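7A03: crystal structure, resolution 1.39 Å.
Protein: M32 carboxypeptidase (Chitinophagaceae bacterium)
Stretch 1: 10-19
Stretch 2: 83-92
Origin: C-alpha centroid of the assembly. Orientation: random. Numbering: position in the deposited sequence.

Stretch 1 10-19: QYAAYKQKMQ
Stretch 2, residues 83-92: VQQKNIALSL

Both stretches are helical throughout, and each helix extends beyond its stretch at both ends. Backbone phi/psi values stay near -65/-42, with regular i to i+4 hydrogen bonds; Tyr-14 N to Gln-10 O is 3.0 Å and Ser-91 N to Asn-87 O is 2.9 Å. The helices run in broadly the same direction, with a crossing angle of +53° and axes 11.8 Å apart at closest approach. The register pairs Tyr-11 with Gln-84 (CA to CA 8.0 Å), Tyr-14 with Ile-88 (CA to CA 8.5 Å) and Met-18 with Ser-91 (CA to CA 9.1 Å).

The contact buries 339 Å², summed over both sides. Two tyrosines span most of the gap. Both point toward the second helix and both have chi1 in t: -172° for Tyr-11 with chi2 86°, and 158° for Tyr-14 with chi2 77°. The long, flat side chains suit this wide spacing. Their rings supply apolar surface and their hydroxyls reach polar partners.

Tyr-11 packs one ring face against Gln-84, which leaves its helix sideways. Chi1 m (-67°) lays Gln-84 CG over the ring, 3.9 Å from the centroid of Tyr-11, in a CH-pi contact. Chi2 t (174°) and chi3 -54° then set the amide, with Gln-84 NE2 over a face of the ring, 3.5 Å from Tyr-11 CD2. At the ring edge, Asn-87 ND2 donates a hydrogen bond to Tyr-11 OH at 3.1 Å, with an angle of 162°. Asn-87 points toward the first helix, with chi1 -80° and chi2 -26°. Its amide also has hydrogen bonds elsewhere in the structure, which suits a polar group in a buried site.

Ile-88 starts sideways, but chi1 -62° and chi2 -58°, both m, bring its end nearer to the tyrosines. Ile-88 CD1 sits over one face of Tyr-14, 3.6 Å from the ring centroid and 8° off the normal. The same Ile-88 CD1 is 4.0 Å from Tyr-11 CE1. One methyl therefore touches both rings, and an apolar side chain suits this buried place.

Tyr-14 OH and Ser-91 OG form a 2.7 Å hydrogen bond at the ring edge; either could be the donor. Ser-91 points toward the first helix with chi1 -80°. Its side chain is short, and the longer Tyr-14 side chain brings its hydroxyl to it. Tyr-14 OH also lies 3.3 Å from Asn-87 O.

Met-18 points toward the second helix and is folded m, m, m (-62°, -53°, -71°). Met-18 CE comes to 3.8 Å from Ser-91 OG, a van der Waals approach in which Met-18 has only 14 Å² covered.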

ATOM      1  N   GLN A  10      26.144  19.374  16.355  1.00 36.87           N
ATOM      2  CA  GLN A  10      25.055  19.824  15.497  1.00 31.43           C
ATOM      3  C   GLN A  10      24.249  18.652  14.937  1.00 27.33           C
ATOM      4  O   GLN A  10      23.011  18.715  14.873  1.00 27.34           O
ATOM      5  CB  GLN A  10      25.611  20.726  14.388  1.00 37.15           C
ATOM      6  CG  GLN A  10      26.621  20.092  13.404  1.00 49.76           C
ATOM      7  CD  GLN A  10      27.689  19.218  14.056  1.00 61.58           C
ATOM      8  OE1 GLN A  10      28.251  19.573  15.097  1.00 64.35           O
ATOM      9  NE2 GLN A  10      27.964  18.065  13.452  1.00 61.79           N
ATOM     10  N   TYR A  11      24.917  17.572  14.521  1.00 22.59           N
ATOM     11  CA  TYR A  11      24.151  16.413  14.078  1.00 22.52           C
ATOM     12  C   TYR A  11      23.341  15.829  15.227  1.00 21.62           C
ATOM     13  O   TYR A  11      22.193  15.410  15.035  1.00 21.01           O
ATOM     14  CB  TYR A  11      25.049  15.358  13.423  1.00 22.43           C
ATOM     15  CG  TYR A  11      24.251  14.242  12.784  1.00 16.93           C
ATOM     16  CD1 TYR A  11      23.769  14.364  11.492  1.00 19.92           C
ATOM     17  CD2 TYR A  11      23.963  13.075  13.488  1.00 19.04           C
ATOM     18  CE1 TYR A  11      23.012  13.356  10.906  1.00 18.92           C
ATOM     19  CE2 TYR A  11      23.209  12.064  12.918  1.00 19.05           C
ATOM     20  CZ  TYR A  11      22.755  12.206  11.619  1.00 19.92           C
ATOM     21  OH  TYR A  11      22.006  11.210  11.048  1.00 19.59           O
ATOM     22  N   ALA A  12      23.914  15.809  16.440  1.00 18.67           N
ATOM     23  CA  ALA A  12      23.160  15.325  17.590  1.00 19.24           C
ATOM     24  C   ALA A  12      21.944  16.202  17.861  1.00 19.53           C
ATOM     25  O   ALA A  12      20.898  15.697  18.278  1.00 20.00           O
ATOM     26  CB  ALA A  12      24.060  15.226  18.825  1.00 24.24           C
ATOM     27  N   ALA A  13      22.048  17.512  17.599  1.00 19.18           N
ATOM     28  CA  ALA A  13      20.874  18.365  17.795  1.00 23.81           C
ATOM     29  C   ALA A  13      19.804  18.083  16.746  1.00 21.22           C
ATOM     30  O   ALA A  13      18.602  18.082  17.054  1.00 19.48           O
ATOM     31  CB  ALA A  13      21.275  19.842  17.796  1.00 19.69           C
ATOM     32  N   TYR A  14      20.227  17.826  15.503  1.00 20.29           N
ATOM     33  CA  TYR A  14      19.287  17.379  14.474  1.00 19.63           C
ATOM     34  C   TYR A  14      18.563  16.101  14.898  1.00 20.81           C
ATOM     35  O   TYR A  14      17.331  15.996  14.794  1.00 18.16           O
ATOM     36  CB  TYR A  14      20.036  17.184  13.156  1.00 15.78           C
ATOM     37  CG  TYR A  14      19.357  16.256  12.181  1.00 16.30           C
ATOM     38  CD1 TYR A  14      18.265  16.680  11.430  1.00 14.88           C
ATOM     39  CD2 TYR A  14      19.823  14.959  11.989  1.00 19.86           C
ATOM     40  CE1 TYR A  14      17.638  15.824  10.516  1.00 14.77           C
ATOM     41  CE2 TYR A  14      19.213  14.108  11.096  1.00 17.47           C
ATOM     42  CZ  TYR A  14      18.123  14.540  10.354  1.00 18.15           C
ATOM     43  OH  TYR A  14      17.533  13.658   9.463  1.00 15.57           O
ATOM     44  N   LYS A  15      19.320  15.111  15.369  1.00 16.50           N
ATOM     45  CA  LYS A  15      18.723  13.852  15.793  1.00 16.38           C
ATOM     46  C   LYS A  15      17.755  14.051  16.958  1.00 17.71           C
ATOM     47  O   LYS A  15      16.669  13.459  16.977  1.00 16.28           O
ATOM     48  CB  LYS A  15      19.833  12.853  16.139  1.00 22.82           C
ATOM     49  CG  LYS A  15      19.382  11.429  16.365  1.00 27.32           C
ATOM     50  CD  LYS A  15      20.581  10.545  16.684  1.00 30.06           C
ATOM     51  CE  LYS A  15      20.165   9.107  16.945  1.00 35.53           C
ATOM     52  NZ  LYS A  15      21.324   8.296  17.413  1.00 40.45           N
ATOM     53  N   GLN A  16      18.115  14.908  17.921  1.00 19.13           N
ATOM     54  CA  GLN A  16      17.232  15.160  19.055  1.00 18.25           C
ATOM     55  C   GLN A  16      15.914  15.772  18.586  1.00 17.45           C
ATOM     56  O   GLN A  16      14.826  15.337  18.994  1.00 15.92           O
ATOM     57  CB  GLN A  16      17.950  16.065  20.065  1.00 19.60           C
ATOM     58  CG  GLN A  16      17.134  16.430  21.293  1.00 21.67           C
ATOM     59  CD  GLN A  16      16.266  17.654  21.070  1.00 29.63           C
ATOM     60  OE1 GLN A  16      16.705  18.634  20.470  1.00 36.87           O
ATOM     61  NE2 GLN A  16      15.026  17.604  21.556  1.00 35.01           N
ATOM     62  N   LYS A  17      15.991  16.757  17.685  1.00 16.89           N
ATOM     63  CA  LYS A  17      14.761  17.384  17.200  1.00 16.22           C
ATOM     64  C   LYS A  17      13.889  16.389  16.448  1.00 13.49           C
ATOM     65  O   LYS A  17      12.660  16.341  16.641  1.00 14.18           O
ATOM     66  CB  LYS A  17      15.091  18.578  16.312  1.00 20.06           C
ATOM     67  CG  LYS A  17      15.694  19.750  17.063  1.00 21.83           C
ATOM     68  CD  LYS A  17      16.095  20.853  16.096  1.00 21.76           C
ATOM     69  CE  LYS A  17      16.711  22.029  16.832  1.00 28.18           C
ATOM     70  NZ  LYS A  17      15.757  22.675  17.779  1.00 25.70           N
ATOM     71  N   MET A  18      14.506  15.591  15.568  1.00 16.18           N
ATOM     72  CA  MET A  18      13.736  14.637  14.777  1.00 15.84           C
ATOM     73  C   MET A  18      13.147  13.546  15.655  1.00 16.17           C
ATOM     74  O   MET A  18      12.039  13.063  15.402  1.00 15.01           O
ATOM     75  CB  MET A  18      14.628  14.011  13.707  1.00 15.37           C
ATOM     76  CG  MET A  18      15.179  15.006  12.697  1.00 17.54           C
ATOM     77  SD  MET A  18      13.915  16.020  11.901  1.00 18.28           S
ATOM     78  CE  MET A  18      13.147  14.788  10.853  1.00 20.45           C
ATOM     79  N   GLN A  19      13.868  13.141  16.697  1.00 14.60           N
ATOM     80  CA  GLN A  19      13.346  12.078  17.539  1.00 20.36           C
ATOM     81  C   GLN A  19      12.196  12.574  18.403  1.00 13.97           C
ATOM     82  O   GLN A  19      11.244  11.829  18.640  1.00 14.74           O
ATOM     83  CB  GLN A  19      14.490  11.419  18.306  1.00 16.51           C
ATOM     84  CG  GLN A  19      15.399  10.681  17.312  1.00 16.88           C
ATOM     85  CD  GLN A  19      16.464   9.833  17.961  1.00 23.83           C
ATOM     86  OE1 GLN A  19      16.917  10.114  19.070  1.00 26.97           O
ATOM     87  NE2 GLN A  19      16.887   8.784  17.254  1.00 21.07           N
ATOM     88  N   VAL A  83      25.256   7.773   5.628  1.00 18.38           N
ATOM     89  CA  VAL A  83      23.925   7.743   6.221  1.00 15.91           C
ATOM     90  C   VAL A  83      23.550   9.100   6.807  1.00 18.17           C
ATOM     91  O   VAL A  83      22.429   9.580   6.609  1.00 18.47           O
ATOM     92  CB  VAL A  83      23.813   6.596   7.244  1.00 17.78           C
ATOM     93  CG1 VAL A  83      22.542   6.726   8.078  1.00 16.24           C
ATOM     94  CG2 VAL A  83      23.855   5.263   6.520  1.00 26.48           C
ATOM     95  N   GLN A  84      24.470   9.743   7.530  1.00 18.39           N
ATOM     96  CA  GLN A  84      24.176  11.058   8.099  1.00 14.95           C
ATOM     97  C   GLN A  84      23.863  12.066   7.001  1.00 17.82           C
ATOM     98  O   GLN A  84      22.896  12.835   7.096  1.00 17.71           O
ATOM     99  CB  GLN A  84      25.375  11.539   8.913  1.00 16.69           C
ATOM    100  CG  GLN A  84      25.633  10.714  10.171  1.00 17.28           C
ATOM    101  CD  GLN A  84      26.913  11.136  10.863  1.00 21.46           C
ATOM    102  OE1 GLN A  84      27.974  11.178  10.245  1.00 24.05           O
ATOM    103  NE2 GLN A  84      26.817  11.469  12.150  1.00 29.23           N
ATOM    104  N   GLN A  85      24.693  12.087   5.955  1.00 19.03           N
ATOM    105  CA  GLN A  85      24.485  13.023   4.857  1.00 18.01           C
ATOM    106  C   GLN A  85      23.160  12.765   4.161  1.00 16.09           C
ATOM    107  O   GLN A  85      22.449  13.711   3.797  1.00 17.76           O
ATOM    108  CB  GLN A  85      25.632  12.916   3.855  1.00 21.67           C
ATOM    109  CG  GLN A  85      26.930  13.543   4.327  1.00 24.86           C
ATOM    110  CD  GLN A  85      27.927  13.700   3.188  1.00 31.34           C
ATOM    111  OE1 GLN A  85      27.539  13.818   2.024  1.00 37.62           O
ATOM    112  NE2 GLN A  85      29.213  13.689   3.515  1.00 24.35           N
ATOM    113  N   LYS A  86      22.807  11.491   3.969  1.00 14.69           N
ATOM    114  CA  LYS A  86      21.529  11.181   3.345  1.00 15.19           C
ATOM    115  C   LYS A  86      20.367  11.634   4.223  1.00 15.71           C
ATOM    116  O   LYS A  86      19.380  12.187   3.720  1.00 17.28           O
ATOM    117  CB  LYS A  86      21.441   9.680   3.039  1.00 15.16           C
ATOM    118  CG  LYS A  86      20.150   9.254   2.326  1.00 15.19           C
ATOM    119  CD  LYS A  86      20.130   9.743   0.886  1.00 21.16           C
ATOM    120  CE  LYS A  86      21.309   9.178   0.090  1.00 21.43           C
ATOM    121  NZ  LYS A  86      21.250   9.552  -1.344  1.00 24.13           N
ATOM    122  N   ASN A  87      20.455  11.382   5.532  1.00 16.69           N
ATOM    123  CA  ASN A  87      19.443  11.870   6.471  1.00 15.19           C
ATOM    124  C   ASN A  87      19.249  13.370   6.358  1.00 17.58           C
ATOM    125  O   ASN A  87      18.117  13.854   6.244  1.00 17.94           O
ATOM    126  CB  ASN A  87      19.835  11.493   7.897  1.00 15.71           C
ATOM    127  CG  ASN A  87      19.495  10.055   8.228  1.00 14.90           C
ATOM    128  OD1 ASN A  87      18.584   9.474   7.634  1.00 16.30           O
ATOM    129  ND2 ASN A  87      20.204   9.479   9.194  1.00 15.38           N
ATOM    130  N   ILE A  88      20.354  14.123   6.382  1.00 14.34           N
ATOM    131  CA  ILE A  88      20.266  15.578   6.272  1.00 18.39           C
ATOM    132  C   ILE A  88      19.615  15.979   4.949  1.00 19.05           C
ATOM    133  O   ILE A  88      18.727  16.840   4.914  1.00 18.72           O
ATOM    134  CB  ILE A  88      21.655  16.223   6.449  1.00 14.75           C
ATOM    135  CG1 ILE A  88      22.215  15.926   7.843  1.00 19.07           C
ATOM    136  CG2 ILE A  88      21.585  17.732   6.219  1.00 18.03           C
ATOM    137  CD1 ILE A  88      21.334  16.400   8.973  1.00 26.07           C
ATOM    138  N   ALA A  89      20.043  15.364   3.837  1.00 14.51           N
ATOM    139  CA  ALA A  89      19.519  15.754   2.526  1.00 14.91           C
ATOM    140  C   ALA A  89      18.023  15.466   2.414  1.00 14.96           C
ATOM    141  O   ALA A  89      17.243  16.303   1.926  1.00 18.85           O
ATOM    142  CB  ALA A  89      20.296  15.046   1.413  1.00 17.69           C
ATOM    143  N   LEU A  90      17.604  14.280   2.856  1.00 18.21           N
ATOM    144  CA  LEU A  90      16.197  13.911   2.752  1.00 17.86           C
ATOM    145  C   LEU A  90      15.348  14.750   3.691  1.00 19.66           C
ATOM    146  O   LEU A  90      14.250  15.186   3.324  1.00 19.42           O
ATOM    147  CB  LEU A  90      16.016  12.418   3.035  1.00 16.74           C
ATOM    148  CG  LEU A  90      16.543  11.520   1.914  1.00 16.02           C
ATOM    149  CD1 LEU A  90      16.384  10.053   2.280  1.00 15.71           C
ATOM    150  CD2 LEU A  90      15.827  11.839   0.616  1.00 19.01           C
ATOM    151  N   SER A  91      15.853  15.006   4.895  1.00 16.02           N
ATOM    152  CA  SER A  91      15.099  15.807   5.847  1.00 18.06           C
ATOM    153  C   SER A  91      14.969  17.241   5.351  1.00 18.77           C
ATOM    154  O   SER A  91      13.927  17.876   5.550  1.00 20.28           O
ATOM    155  CB  SER A  91      15.785  15.767   7.217  1.00 15.25           C
ATOM    156  OG  SER A  91      15.480  14.569   7.917  1.00 16.92           O
ATOM    157  N   LEU A  92      16.006  17.760   4.683  1.00 18.97           N
ATOM    158  CA  LEU A  92      15.924  19.090   4.087  1.00 19.51           C
ATOM    159  C   LEU A  92      14.890  19.131   2.966  1.00 22.40           C
ATOM    160  O   LEU A  92      14.143  20.107   2.844  1.00 20.07           O
ATOM    161  CB  LEU A  92      17.303  19.525   3.578  1.00 21.66           C
ATOM    162  CG  LEU A  92      17.425  20.952   3.045  1.00 26.84           C
ATOM    163  CD1 LEU A  92      17.031  21.957   4.109  1.00 25.43           C
ATOM    164  CD2 LEU A  92      18.838  21.216   2.578  1.00 24.25           C
TER